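PDB 6P2I: glycerate dehydrogenase from Bacillus sp. 5mfcol3.1, which probably uses NADPH to reduce acyclic imino acids to amino acids, and binds D-arginine in its active-site pocket. Local coordinates for residues Y30-E35 with V50-I55; E58-I63 with V81-D86; V184-L189 with E212-L217; Y239-L242 with R246-G249; H105-L110 with A158-A163. All blocks are in the same frame, centred on the assembly; numbering follows the deposited sequence.

Contact 1. Residues Y30-E35 with V50-I55. With DAR (D-arginine), chain D.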
# COMPACT_ATOMS: atom_id res chain seq x y z
N TYR A 30 21.26 5.91 -27.73
CA TYR A 30 20.37 6.58 -26.78
C TYR A 30 19.21 7.25 -27.50
O TYR A 30 18.95 8.44 -27.36
CB TYR A 30 21.17 7.58 -25.95
CG TYR A 30 22.22 6.92 -25.09
CD1 TYR A 30 23.50 6.66 -25.58
CD2 TYR A 30 21.92 6.53 -23.79
CE1 TYR A 30 24.45 6.05 -24.78
CE2 TYR A 30 22.86 5.92 -22.99
CZ TYR A 30 24.12 5.69 -23.48
OH TYR A 30 25.05 5.08 -22.67
N ASP A 31 18.49 6.47 -28.31
CA ASP A 31 17.37 6.98 -29.07
C ASP A 31 16.37 5.84 -29.27
O ASP A 31 16.58 4.72 -28.80
CB ASP A 31 17.82 7.57 -30.41
CG ASP A 31 18.52 6.55 -31.31
OD1 ASP A 31 18.40 5.33 -31.07
OD2 ASP A 31 19.20 6.97 -32.27
N PHE A 32 15.28 6.15 -29.95
CA PHE A 32 14.35 5.13 -30.40
C PHE A 32 14.55 5.00 -31.90
O PHE A 32 14.27 5.95 -32.64
CB PHE A 32 12.90 5.52 -30.09
CG PHE A 32 12.64 5.72 -28.62
CD1 PHE A 32 12.67 4.65 -27.74
CD2 PHE A 32 12.38 6.99 -28.13
CE1 PHE A 32 12.44 4.85 -26.39
CE2 PHE A 32 12.15 7.19 -26.78
CZ PHE A 32 12.18 6.12 -25.91
N PRO A 33 15.07 3.87 -32.39
CA PRO A 33 15.35 3.76 -33.82
C PRO A 33 14.06 3.68 -34.63
O PRO A 33 13.07 3.09 -34.20
CB PRO A 33 16.16 2.47 -33.94
CG PRO A 33 15.73 1.66 -32.74
CD PRO A 33 15.49 2.67 -31.65
N ASN A 34 14.09 4.29 -35.81
CA ASN A 34 13.07 3.97 -36.80
C ASN A 34 13.30 2.53 -37.29
O ASN A 34 14.32 1.91 -36.98
CB ASN A 34 13.07 5.00 -37.94
CG ASN A 34 14.37 5.02 -38.76
OD1 ASN A 34 14.91 3.98 -39.12
ND2 ASN A 34 14.86 6.23 -39.07
N GLU A 35 12.34 1.99 -38.05
CA GLU A 35 12.42 0.58 -38.40
C GLU A 35 13.69 0.25 -39.19
O GLU A 35 14.31 -0.80 -38.99
CB GLU A 35 11.19 0.15 -39.20
CG GLU A 35 11.24 -1.31 -39.60
CD GLU A 35 9.98 -1.78 -40.29
OE1 GLU A 35 8.88 -1.59 -39.72
OE2 GLU A 35 10.09 -2.33 -41.41
N VAL A 50 17.67 -5.21 -26.42
CA VAL A 50 16.55 -4.38 -26.83
C VAL A 50 15.67 -4.08 -25.61
O VAL A 50 15.51 -4.92 -24.73
CB VAL A 50 15.74 -5.06 -27.95
CG1 VAL A 50 15.13 -6.38 -27.47
CG2 VAL A 50 14.67 -4.12 -28.48
N GLU A 51 15.14 -2.85 -25.56
CA GLU A 51 14.25 -2.44 -24.48
C GLU A 51 12.88 -1.98 -24.95
O GLU A 51 11.88 -2.22 -24.26
CB GLU A 51 14.90 -1.31 -23.65
CG GLU A 51 13.96 -0.81 -22.54
CD GLU A 51 14.64 0.04 -21.48
OE1 GLU A 51 13.91 0.61 -20.64
OE2 GLU A 51 15.88 0.13 -21.48
N TRP A 52 12.81 -1.33 -26.12
CA TRP A 52 11.60 -0.64 -26.55
C TRP A 52 11.10 -1.05 -27.91
O TRP A 52 9.92 -0.84 -28.21
CB TRP A 52 11.83 0.88 -26.61
CG TRP A 52 12.34 1.49 -25.35
CD1 TRP A 52 13.65 1.75 -25.02
CD2 TRP A 52 11.55 1.91 -24.23
NE1 TRP A 52 13.71 2.33 -23.77
CE2 TRP A 52 12.44 2.43 -23.27
CE3 TRP A 52 10.18 1.89 -23.96
CZ2 TRP A 52 11.99 2.93 -22.04
CZ3 TRP A 52 9.74 2.39 -22.75
CH2 TRP A 52 10.64 2.91 -21.80
N THR A 53 11.95 -1.60 -28.77
CA THR A 53 11.66 -1.64 -30.19
C THR A 53 11.00 -2.95 -30.57
O THR A 53 11.53 -4.03 -30.29
CB THR A 53 12.95 -1.44 -30.98
OG1 THR A 53 13.51 -0.18 -30.61
CG2 THR A 53 12.70 -1.48 -32.48
N SER A 54 9.85 -2.85 -31.23
CA SER A 54 9.21 -4.03 -31.79
C SER A 54 10.09 -4.65 -32.86
O SER A 54 10.64 -3.95 -33.72
CB SER A 54 7.85 -3.67 -32.37
OG SER A 54 6.93 -3.41 -31.33
N ILE A 55 10.23 -5.97 -32.82
CA ILE A 55 11.00 -6.70 -33.82
C ILE A 55 10.05 -7.72 -34.44
O ILE A 55 9.72 -8.74 -33.83
CB ILE A 55 12.25 -7.36 -33.22
CG1 ILE A 55 13.18 -6.28 -32.67
CG2 ILE A 55 12.96 -8.20 -34.28
CD1 ILE A 55 14.43 -6.78 -31.97
N DAR D . 7.43 -4.54 -19.13
CA DAR D . 8.17 -4.87 -17.91
CB DAR D . 8.97 -3.65 -17.40
CG DAR D . 10.04 -3.17 -18.38
CD DAR D . 11.07 -2.27 -17.69
NE DAR D . 12.20 -1.85 -18.52
CZ DAR D . 13.45 -2.16 -18.17
NH1 DAR D . 13.69 -3.21 -17.37
NH2 DAR D . 14.48 -1.45 -18.61
C DAR D . 9.05 -6.09 -18.13
O DAR D . 10.12 -6.26 -17.52
OXT DAR D . 8.64 -6.94 -18.92
O HOH W 1 12.32 2.25 -31.50
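Phe32 drives the edge of its ring into one face of Trp52, a T-shaped pair with planes at 89°. Trp52 CG lies anti to the carbonyl carbon (chi1 -55°), which carries the indole toward that edge. Followed outward from its root, the tryptophan has CB 4.0 Å from Phe32 CE1. Trp52 CG closes to 3.5 Å from the same carbon, and CD1 is about as near; CD2, NE1 and CE2 of Trp52 all stay within 3.9 Å of Phe32 CE1. NE1 also bonds to Lys8 O, which helps to fix the rotation of the indole. The opposite indole face rests on Glu51 CG, while His130 of the second subunit packs against the same side chain. Both loops follow strands of a parallel five-stranded sheet, 25-28 and 47-50, and so lie at its C-terminal edge, where alpha/beta folds commonly hold ligands. Here Glu51 OE1 accepts from NH2 of the bound D-arginine at 2.9 Å, with a nearly straight 169° at the hydrogen; Thr10 and Tyr5 also hold this carboxylate. Replacing Trp52 by an alanine would probably leave the Phe32 edge without its aromatic face, Lys8 O without this donor, and Glu51 CG without the indole it rests on. Beside the rings, Pro33 CG sits 3.6 Å from Thr53 OG1. One water donates both to Pro33 O and to Thr53 OG1, which is also bonded to Asp7 OD2.

Contact 2. Residues E58-I63 with V81-D86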
# COMPACT_ATOMS: atom_id res chain seq x y z
N GLU A 58 8.64 -9.47 -40.41
CA GLU A 58 9.06 -8.77 -41.62
C GLU A 58 10.46 -8.18 -41.46
O GLU A 58 11.26 -8.19 -42.40
CB GLU A 58 8.06 -7.68 -41.97
CG GLU A 58 6.69 -8.18 -42.44
CD GLU A 58 5.84 -8.76 -41.31
OE1 GLU A 58 4.95 -9.58 -41.60
OE2 GLU A 58 6.06 -8.40 -40.13
N MET A 59 10.76 -7.67 -40.26
CA MET A 59 12.09 -7.17 -39.94
C MET A 59 13.11 -8.30 -39.87
O MET A 59 14.23 -8.17 -40.39
CB MET A 59 12.08 -6.40 -38.61
CG MET A 59 11.35 -5.08 -38.66
SD MET A 59 10.97 -4.45 -37.02
CE MET A 59 12.62 -4.13 -36.39
N ILE A 60 12.76 -9.40 -39.20
CA ILE A 60 13.71 -10.49 -38.98
C ILE A 60 14.13 -11.12 -40.30
O ILE A 60 15.29 -11.53 -40.47
CB ILE A 60 13.09 -11.51 -38.01
CG1 ILE A 60 12.90 -10.88 -36.63
CG2 ILE A 60 13.95 -12.77 -37.91
CD1 ILE A 60 11.77 -11.48 -35.82
N GLU A 61 13.22 -11.18 -41.28
CA GLU A 61 13.59 -11.71 -42.58
C GLU A 61 14.66 -10.87 -43.26
O GLU A 61 15.39 -11.38 -44.12
CB GLU A 61 12.35 -11.82 -43.46
CG GLU A 61 11.26 -12.70 -42.84
CD GLU A 61 10.09 -12.95 -43.76
OE1 GLU A 61 9.67 -12.01 -44.47
OE2 GLU A 61 9.58 -14.09 -43.77
N LYS A 62 14.80 -9.60 -42.88
CA LYS A 62 15.80 -8.71 -43.46
C LYS A 62 17.09 -8.64 -42.64
O LYS A 62 18.03 -7.95 -43.05
CB LYS A 62 15.22 -7.31 -43.63
CG LYS A 62 14.05 -7.24 -44.61
CD LYS A 62 13.31 -5.92 -44.51
CE LYS A 62 12.12 -5.88 -45.46
NZ LYS A 62 11.26 -4.68 -45.25
N ILE A 63 17.14 -9.31 -41.51
CA ILE A 63 18.29 -9.26 -40.61
C ILE A 63 19.33 -10.28 -41.03
O ILE A 63 19.00 -11.40 -41.45
CB ILE A 63 17.83 -9.50 -39.15
CG1 ILE A 63 17.02 -8.30 -38.66
CG2 ILE A 63 19.02 -9.76 -38.23
CD1 ILE A 63 16.43 -8.48 -37.28
N VAL A 81 9.30 -14.07 -31.32
CA VAL A 81 10.28 -15.08 -30.91
C VAL A 81 10.24 -16.28 -31.84
O VAL A 81 11.28 -16.87 -32.15
CB VAL A 81 10.05 -15.48 -29.44
CG1 VAL A 81 10.44 -14.35 -28.52
CG2 VAL A 81 8.59 -15.88 -29.22
N ASN A 82 9.05 -16.67 -32.30
CA ASN A 82 8.96 -17.79 -33.23
C ASN A 82 9.70 -17.48 -34.53
O ASN A 82 10.38 -18.36 -35.08
CB ASN A 82 7.50 -18.12 -33.52
CG ASN A 82 6.78 -18.65 -32.30
OD1 ASN A 82 7.33 -19.45 -31.54
ND2 ASN A 82 5.55 -18.19 -32.09
N SER A 83 9.60 -16.25 -35.02
CA SER A 83 10.32 -15.89 -36.24
C SER A 83 11.83 -15.87 -36.01
O SER A 83 12.60 -16.26 -36.89
CB SER A 83 9.84 -14.54 -36.77
OG SER A 83 10.58 -14.15 -37.92
N LEU A 84 12.27 -15.40 -34.84
CA LEU A 84 13.69 -15.48 -34.51
C LEU A 84 14.16 -16.94 -34.47
O LEU A 84 15.24 -17.26 -34.98
CB LEU A 84 13.97 -14.79 -33.18
CG LEU A 84 13.75 -13.28 -33.21
CD1 LEU A 84 13.67 -12.74 -31.81
CD2 LEU A 84 14.87 -12.60 -33.96
N LYS A 85 13.36 -17.82 -33.87
CA LYS A 85 13.69 -19.24 -33.86
C LYS A 85 13.82 -19.78 -35.28
O LYS A 85 14.78 -20.49 -35.61
CB LYS A 85 12.64 -20.03 -33.10
CG LYS A 85 12.94 -21.52 -32.93
CD LYS A 85 14.19 -21.73 -32.09
CE LYS A 85 14.38 -23.20 -31.72
NZ LYS A 85 14.34 -24.11 -32.90
N ASP A 86 12.88 -19.42 -36.16
CA ASP A 86 12.91 -19.87 -37.54
C ASP A 86 14.11 -19.33 -38.31
O ASP A 86 14.47 -19.90 -39.35
CB ASP A 86 11.62 -19.47 -38.26
CG ASP A 86 10.45 -20.36 -37.90
OD1 ASP A 86 10.68 -21.52 -37.51
OD2 ASP A 86 9.29 -19.91 -38.02
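Ile60 carries its helix's side of this contact, pressing on Ser83 and Leu84. With CG1 anti to the carbonyl carbon (chi1 -65°), its longer branch reaches across to the neighbouring helix, and CD1 ends 3.7 Å from Leu84 CG. Ile60 CG1 in turn meets Leu84 CD2 at 3.7 Å, the two side chains crossing at about a right angle. Both branches reach the serine: Ser83 OG lies 3.6 Å from Ile60 CG2 and equally near CD1, a purely van der Waals approach to a hydroxyl. All three residues are buried. With Ile60 cut back to an alanine, a gap is likely to open between the helices, for the CG1-CD1 arm that Leu84 packs on and the carbons beside the Ser83 hydroxyl would be gone. The other side is loose by comparison: Glu58, Glu61, Asn82, Lys85 and Asp86 are exposed and leave the crossing to the three buried side chains. Helix 57-60 connects strands 47-50 and 68-71, and helix 81-86 connects 68-71 with 90-92. Two successive beta-alpha-beta crossovers thus lay their helices side by side on one face of a parallel sheet, as in flavodoxin-like folds with strand order 2-1-3-4-5.

Contact 3. Residues V184-L189 with E212-L217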
# COMPACT_ATOMS: atom_id res chain seq x y z
N VAL A 184 -7.47 -22.98 -9.24
CA VAL A 184 -8.86 -23.03 -9.68
C VAL A 184 -8.90 -22.61 -11.14
O VAL A 184 -7.93 -22.10 -11.69
CB VAL A 184 -9.75 -22.10 -8.83
CG1 VAL A 184 -9.69 -22.49 -7.36
CG2 VAL A 184 -9.31 -20.65 -9.02
N ASP A 185 -10.06 -22.82 -11.78
CA ASP A 185 -10.22 -22.26 -13.12
C ASP A 185 -10.62 -20.78 -13.03
O ASP A 185 -10.89 -20.25 -11.95
CB ASP A 185 -11.21 -23.10 -13.95
CG ASP A 185 -12.68 -22.93 -13.55
OD1 ASP A 185 -13.01 -22.19 -12.61
OD2 ASP A 185 -13.53 -23.56 -14.22
N ILE A 186 -10.60 -20.10 -14.19
CA ILE A 186 -10.71 -18.64 -14.17
C ILE A 186 -12.11 -18.19 -13.77
O ILE A 186 -12.27 -17.13 -13.15
CB ILE A 186 -10.29 -18.05 -15.54
CG1 ILE A 186 -10.16 -16.53 -15.45
CG2 ILE A 186 -11.27 -18.46 -16.65
CD1 ILE A 186 -9.05 -15.96 -16.34
N THR A 187 -13.13 -18.98 -14.10
CA THR A 187 -14.49 -18.64 -13.70
C THR A 187 -14.62 -18.62 -12.19
O THR A 187 -15.13 -17.65 -11.61
CB THR A 187 -15.49 -19.63 -14.32
OG1 THR A 187 -15.48 -19.48 -15.75
CG2 THR A 187 -16.89 -19.38 -13.80
N GLU A 188 -14.15 -19.68 -11.52
CA GLU A 188 -14.16 -19.68 -10.06
C GLU A 188 -13.30 -18.56 -9.51
O GLU A 188 -13.67 -17.91 -8.53
CB GLU A 188 -13.71 -21.02 -9.51
CG GLU A 188 -13.81 -21.06 -8.00
CD GLU A 188 -13.51 -22.42 -7.41
OE1 GLU A 188 -13.17 -23.34 -8.17
OE2 GLU A 188 -13.61 -22.56 -6.17
N LEU A 189 -12.13 -18.32 -10.11
CA LEU A 189 -11.29 -17.24 -9.61
C LEU A 189 -12.03 -15.91 -9.64
O LEU A 189 -12.00 -15.15 -8.66
CB LEU A 189 -10.00 -17.14 -10.42
CG LEU A 189 -8.91 -16.23 -9.85
CD1 LEU A 189 -7.54 -16.78 -10.22
CD2 LEU A 189 -9.05 -14.75 -10.32
N GLU A 212 -15.53 -9.54 -21.22
CA GLU A 212 -16.69 -8.88 -20.61
C GLU A 212 -17.46 -9.85 -19.72
O GLU A 212 -17.88 -9.49 -18.61
CB GLU A 212 -17.61 -8.30 -21.69
CG GLU A 212 -18.84 -7.60 -21.13
CD GLU A 212 -19.75 -7.05 -22.21
OE1 GLU A 212 -19.39 -7.13 -23.40
OE2 GLU A 212 -20.83 -6.53 -21.86
N LYS A 213 -17.66 -11.08 -20.20
CA LYS A 213 -18.39 -12.08 -19.41
C LYS A 213 -17.68 -12.36 -18.09
O LYS A 213 -18.31 -12.35 -17.02
CB LYS A 213 -18.55 -13.37 -20.22
CG LYS A 213 -19.42 -14.42 -19.55
N LEU A 214 -16.37 -12.62 -18.14
CA LEU A 214 -15.63 -12.92 -16.91
C LEU A 214 -15.64 -11.73 -15.96
O LEU A 214 -15.77 -11.91 -14.74
CB LEU A 214 -14.20 -13.33 -17.25
CG LEU A 214 -14.06 -14.73 -17.82
CD1 LEU A 214 -12.62 -14.98 -18.28
CD2 LEU A 214 -14.50 -15.77 -16.79
N LEU A 215 -15.47 -10.52 -16.49
CA LEU A 215 -15.52 -9.33 -15.64
C LEU A 215 -16.87 -9.18 -14.95
O LEU A 215 -16.95 -8.66 -13.83
CB LEU A 215 -15.19 -8.08 -16.46
CG LEU A 215 -13.75 -7.93 -16.94
CD1 LEU A 215 -13.67 -6.89 -18.04
CD2 LEU A 215 -12.83 -7.55 -15.77
N SER A 216 -17.95 -9.63 -15.60
CA SER A 216 -19.27 -9.49 -14.99
C SER A 216 -19.46 -10.41 -13.80
O SER A 216 -20.45 -10.26 -13.08
CB SER A 216 -20.36 -9.77 -16.02
OG SER A 216 -20.48 -11.16 -16.27
N LEU A 217 -18.55 -11.35 -13.57
CA LEU A 217 -18.67 -12.27 -12.44
C LEU A 217 -18.05 -11.72 -11.16
O LEU A 217 -18.27 -12.31 -10.09
CB LEU A 217 -18.01 -13.61 -12.78
CG LEU A 217 -18.49 -14.31 -14.05
CD1 LEU A 217 -17.60 -15.51 -14.32
CD2 LEU A 217 -19.95 -14.75 -13.92
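Leu214 pushes its forked end against Ile186 and Thr187, one methyl for each. CD1 is the branch given to the isoleucine, lying 4.1 Å from Ile186 CG1 and meeting CG2 of that residue about as closely. The other branch, Leu214 CD2, stops 4.0 Å from Thr187 OG1. In both pairs the side chains cross at about a right angle. Thr187 has a second neighbour through its methyl, since CG2, anti to the backbone N (chi1 -66° for OG1), meets Leu217 CD1 at 4.0 Å. Approaches of this length amount to light van der Waals packing, mostly between carbons, near the surface. The two helices belong to the Rossmann-type domain. Helix 186-192 lies in the crossover that carries the chain from strand 182-183, at one margin of the seven-stranded parallel sheet, past strands 167-171 and 144-148 to strand 195-198; helix 212-215 comes in the next connection, to strand 223-226, and both pack on the same face. Ile186 also touches Leu171, Ile148, Ile209 and Leu210, and its side chain is about 7 Å from the bound NADP, close to the cofactor site but not touching it. Each helix has its own local fastening. Asp185 is the N-cap of the first: its OD1 accepts from Glu188 N at 3.0 Å, with 167° at the hydrogen. In the second, Ser216 OG turns back to donate to Lys213 O at 2.6 Å, tilted 19° from the carbonyl plane, while Thr211 OG1 bonds to Leu214 N near the helix start.

Contact 4. Residues Y239-L242 with R246-G249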
# COMPACT_ATOMS: atom_id res chain seq x y z
N TYR A 239 -13.95 -0.45 -18.35
CA TYR A 239 -14.43 0.91 -18.15
C TYR A 239 -15.89 0.91 -17.71
O TYR A 239 -16.25 1.61 -16.75
CB TYR A 239 -14.25 1.74 -19.42
CG TYR A 239 -14.91 3.09 -19.28
CD1 TYR A 239 -14.35 4.08 -18.48
CD2 TYR A 239 -16.12 3.36 -19.90
CE1 TYR A 239 -14.96 5.31 -18.32
CE2 TYR A 239 -16.74 4.59 -19.75
CZ TYR A 239 -16.15 5.56 -18.96
OH TYR A 239 -16.76 6.79 -18.81
N SER A 240 -16.74 0.14 -18.40
CA SER A 240 -18.15 0.09 -18.04
C SER A 240 -18.36 -0.46 -16.64
O SER A 240 -19.21 0.03 -15.89
CB SER A 240 -18.92 -0.75 -19.06
OG SER A 240 -18.91 -0.13 -20.34
N VAL A 241 -17.59 -1.48 -16.27
CA VAL A 241 -17.69 -2.05 -14.93
C VAL A 241 -17.38 -0.99 -13.88
O VAL A 241 -18.12 -0.81 -12.90
CB VAL A 241 -16.77 -3.27 -14.80
CG1 VAL A 241 -16.53 -3.62 -13.34
CG2 VAL A 241 -17.38 -4.46 -15.52
N LEU A 242 -16.28 -0.26 -14.07
CA LEU A 242 -15.89 0.77 -13.11
C LEU A 242 -16.83 1.97 -13.16
O LEU A 242 -17.24 2.49 -12.11
CB LEU A 242 -14.45 1.20 -13.37
CG LEU A 242 -13.39 0.13 -13.10
CD1 LEU A 242 -12.17 0.36 -13.97
CD2 LEU A 242 -12.98 0.14 -11.63
N ARG A 246 -19.62 -1.31 -10.46
CA ARG A 246 -19.93 -2.73 -10.28
C ARG A 246 -18.84 -3.47 -9.51
O ARG A 246 -19.07 -4.61 -9.08
CB ARG A 246 -20.16 -3.40 -11.64
CG ARG A 246 -21.52 -3.06 -12.26
CD ARG A 246 -22.63 -3.88 -11.61
NE ARG A 246 -22.55 -5.30 -11.95
CZ ARG A 246 -22.40 -6.28 -11.06
NH1 ARG A 246 -22.34 -7.54 -11.47
NH2 ARG A 246 -22.31 -6.00 -9.76
N ILE A 247 -17.66 -2.87 -9.33
CA ILE A 247 -16.64 -3.32 -8.39
C ILE A 247 -16.15 -2.12 -7.59
O ILE A 247 -16.57 -0.99 -7.84
CB ILE A 247 -15.45 -4.03 -9.08
CG1 ILE A 247 -14.71 -3.07 -10.01
CG2 ILE A 247 -15.93 -5.25 -9.83
CD1 ILE A 247 -13.36 -3.60 -10.48
N ARG A 248 -15.26 -2.36 -6.63
CA ARG A 248 -14.78 -1.27 -5.79
C ARG A 248 -13.83 -0.35 -6.54
O ARG A 248 -13.92 0.88 -6.45
CB ARG A 248 -14.11 -1.81 -4.53
CG ARG A 248 -13.44 -0.72 -3.71
CD ARG A 248 -12.87 -1.28 -2.42
NE ARG A 248 -13.93 -1.84 -1.60
CZ ARG A 248 -13.77 -2.90 -0.80
NH1 ARG A 248 -12.59 -3.50 -0.72
NH2 ARG A 248 -14.79 -3.35 -0.09
N GLY A 249 -12.88 -0.93 -7.27
CA GLY A 249 -11.94 -0.11 -8.03
C GLY A 249 -10.89 -0.96 -8.69
O GLY A 249 -10.88 -2.19 -8.58
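Val241 and Ile247 meet at about a right angle, and the torsions of both decide which branches touch. On the valine, CG1 is the branch swung trans to the backbone N, and it reaches Ile247 CG1 at 3.8 Å. Ile247 adopts the crowded position for that atom, CG1 lying between the backbone N and the carbonyl carbon (chi1 63°). In this way CG1 and CG2 straddle Val241 CG1, while Ile247 CD1 goes on to Leu242 CD2 at 3.9 Å. Leu242 starts away from the loop, but its tip bends back until CD2 lies 3.8 Å from Gly249 CA. The pairs close the turn from helix 235-243 into strand 249-252, the connection from helix to strand within a beta-alpha-beta unit of the Rossmann-type domain. Its backbone is clasped by Arg246 N, which donates to Val241 O at 2.9 Å, five residues back instead of the four of an alpha helix, so that the chain peels off the helix end. Arg246 CB packs 3.5 Å from that same oxygen; beyond it the chain bends at chi2 (-78°) and again at chi3, and the guanidinium group leads off from the contact. Ile247 also touches Met218, and Leu266 is a further neighbour of Leu242.

Contact 5. Residues H105-L110 with A158-A163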
# COMPACT_ATOMS: atom_id res chain seq x y z
N HIS A 105 4.46 -3.46 -5.60
CA HIS A 105 3.58 -2.51 -6.26
C HIS A 105 2.14 -2.99 -6.27
O HIS A 105 1.22 -2.16 -6.24
CB HIS A 105 4.05 -2.26 -7.69
CG HIS A 105 3.57 -0.98 -8.27
ND1 HIS A 105 4.14 0.24 -7.95
CD2 HIS A 105 2.60 -0.71 -9.18
CE1 HIS A 105 3.54 1.19 -8.64
NE2 HIS A 105 2.60 0.65 -9.39
N VAL A 106 1.92 -4.30 -6.36
CA VAL A 106 0.56 -4.81 -6.29
C VAL A 106 -0.10 -4.35 -4.99
O VAL A 106 -1.26 -3.90 -4.99
CB VAL A 106 0.55 -6.35 -6.39
CG1 VAL A 106 -0.82 -6.91 -6.03
CG2 VAL A 106 0.96 -6.82 -7.79
N PHE A 107 0.63 -4.44 -3.89
CA PHE A 107 0.07 -4.01 -2.61
C PHE A 107 0.00 -2.50 -2.51
O PHE A 107 -0.95 -1.97 -1.93
CB PHE A 107 0.87 -4.64 -1.46
CG PHE A 107 0.59 -6.10 -1.31
CD1 PHE A 107 1.28 -7.04 -2.07
CD2 PHE A 107 -0.41 -6.53 -0.46
CE1 PHE A 107 1.00 -8.38 -1.96
CE2 PHE A 107 -0.70 -7.88 -0.34
CZ PHE A 107 0.00 -8.80 -1.08
N ALA A 108 0.96 -1.78 -3.10
CA ALA A 108 0.84 -0.33 -3.18
C ALA A 108 -0.46 0.07 -3.87
O ALA A 108 -1.21 0.92 -3.37
CB ALA A 108 2.04 0.26 -3.94
N LEU A 109 -0.76 -0.54 -5.02
CA LEU A 109 -1.98 -0.22 -5.74
C LEU A 109 -3.22 -0.66 -4.98
O LEU A 109 -4.20 0.09 -4.91
CB LEU A 109 -1.96 -0.88 -7.11
CG LEU A 109 -0.99 -0.27 -8.11
CD1 LEU A 109 -0.91 -1.16 -9.36
CD2 LEU A 109 -1.41 1.16 -8.48
N LEU A 110 -3.20 -1.87 -4.43
CA LEU A 110 -4.35 -2.40 -3.70
C LEU A 110 -4.72 -1.49 -2.54
O LEU A 110 -5.89 -1.16 -2.35
CB LEU A 110 -4.04 -3.82 -3.20
CG LEU A 110 -4.99 -4.47 -2.19
CD1 LEU A 110 -6.41 -4.56 -2.73
CD2 LEU A 110 -4.47 -5.85 -1.81
N ALA A 158 2.01 -14.04 -3.82
CA ALA A 158 1.43 -15.03 -2.91
C ALA A 158 2.17 -15.06 -1.57
O ALA A 158 1.55 -15.21 -0.51
CB ALA A 158 1.42 -16.41 -3.56
N GLU A 159 3.50 -14.96 -1.60
CA GLU A 159 4.26 -14.99 -0.35
C GLU A 159 3.86 -13.84 0.55
O GLU A 159 3.65 -14.02 1.76
CB GLU A 159 5.76 -14.93 -0.62
CG GLU A 159 6.36 -16.10 -1.32
CD GLU A 159 7.86 -15.91 -1.48
OE1 GLU A 159 8.52 -15.61 -0.46
OE2 GLU A 159 8.36 -16.04 -2.61
N ILE A 160 3.78 -12.63 -0.02
CA ILE A 160 3.36 -11.47 0.76
C ILE A 160 1.93 -11.65 1.24
O ILE A 160 1.61 -11.36 2.40
CB ILE A 160 3.52 -10.19 -0.07
CG1 ILE A 160 4.99 -9.96 -0.44
CG2 ILE A 160 2.96 -9.00 0.70
CD1 ILE A 160 5.17 -8.85 -1.43
N ALA A 161 1.05 -12.13 0.36
CA ALA A 161 -0.35 -12.33 0.75
C ALA A 161 -0.48 -13.36 1.86
O ALA A 161 -1.22 -13.14 2.83
CB ALA A 161 -1.17 -12.77 -0.46
N ASN A 162 0.22 -14.50 1.74
CA ASN A 162 0.01 -15.60 2.68
C ASN A 162 0.44 -15.20 4.08
O ASN A 162 -0.08 -15.73 5.07
CB ASN A 162 0.76 -16.86 2.23
CG ASN A 162 -0.11 -17.81 1.43
OD1 ASN A 162 -1.24 -18.12 1.82
ND2 ASN A 162 0.41 -18.30 0.31
N ALA A 163 1.36 -14.24 4.19
CA ALA A 163 1.81 -13.76 5.48
C ALA A 163 1.11 -12.48 5.92
O ALA A 163 1.21 -12.11 7.09
CB ALA A 163 3.33 -13.56 5.44
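Asn162 N donates to Ala158 O at 2.7 Å, the shortest polar bond here, and the helical turn it closes sets Ile160 and Ala161 against Phe107. On the other helix the matching bond, Leu109 N to His105 O at 2.8 Å, spans the turn that carries the phenylalanine. Between the helices the contact is apolar. Ile160 CG2 stands over one face of the Phe107 ring, a CH-pi contact 3.6 Å from the centroid and 23° off the ring normal. The methyl is displaced toward the rim, so its closest carbon is Phe107 CE1 at 3.4 Å, with CZ only slightly farther away. Because CG2 is the branch of Ile160 lying trans to the backbone N (chi1 -62° for CG1), it is this methyl, and not the longer arm, that meets the ring. Ile160 CB also lies 3.6 Å from Phe107 CE1, so the root of the side chain joins in. At the end of the ring, Phe107 CZ reaches Ala161 CB at 4.2 Å, where the small residue lets the phenylalanine come near the helix backbone. The ring of Phe164 meets that of Phe107 with planes nearly parallel. Phe111 of the second subunit packs on Phe107, and Phe164 of the second subunit on Ile160. Helix 152-163 follows the glycine-rich turn after strand 144-148, and helix 99-114 lies on the same face of the sheet across strands 195-198 and 223-226; their junction is a buried part of the dimer interface of a Rossmann-type dehydrogenase domain.

How the contacts relate
Along the chain the order is contact 1, contact 2, contact 5, contact 3, contact 4. The first two belong to the five-stranded sheet of the first domain; they touch, with centres 16 Å apart, and Ile55 CG2 lies 3.6 Å from Ile60 CG1. The other three surround the seven-stranded sheet of the cofactor domain. Contacts 3 and 4, centred 15 Å apart, lie in successive connections of that sheet, while contact 5, about 21 Å from either between centres, joins helices on the side facing the second subunit. Contacts 1 and 3 sit on opposite sides of the chain's centre, 37 Å apart. NADP and the D-arginine of the pocket lie between the two domains, so the ligand pocket draws on residues of both.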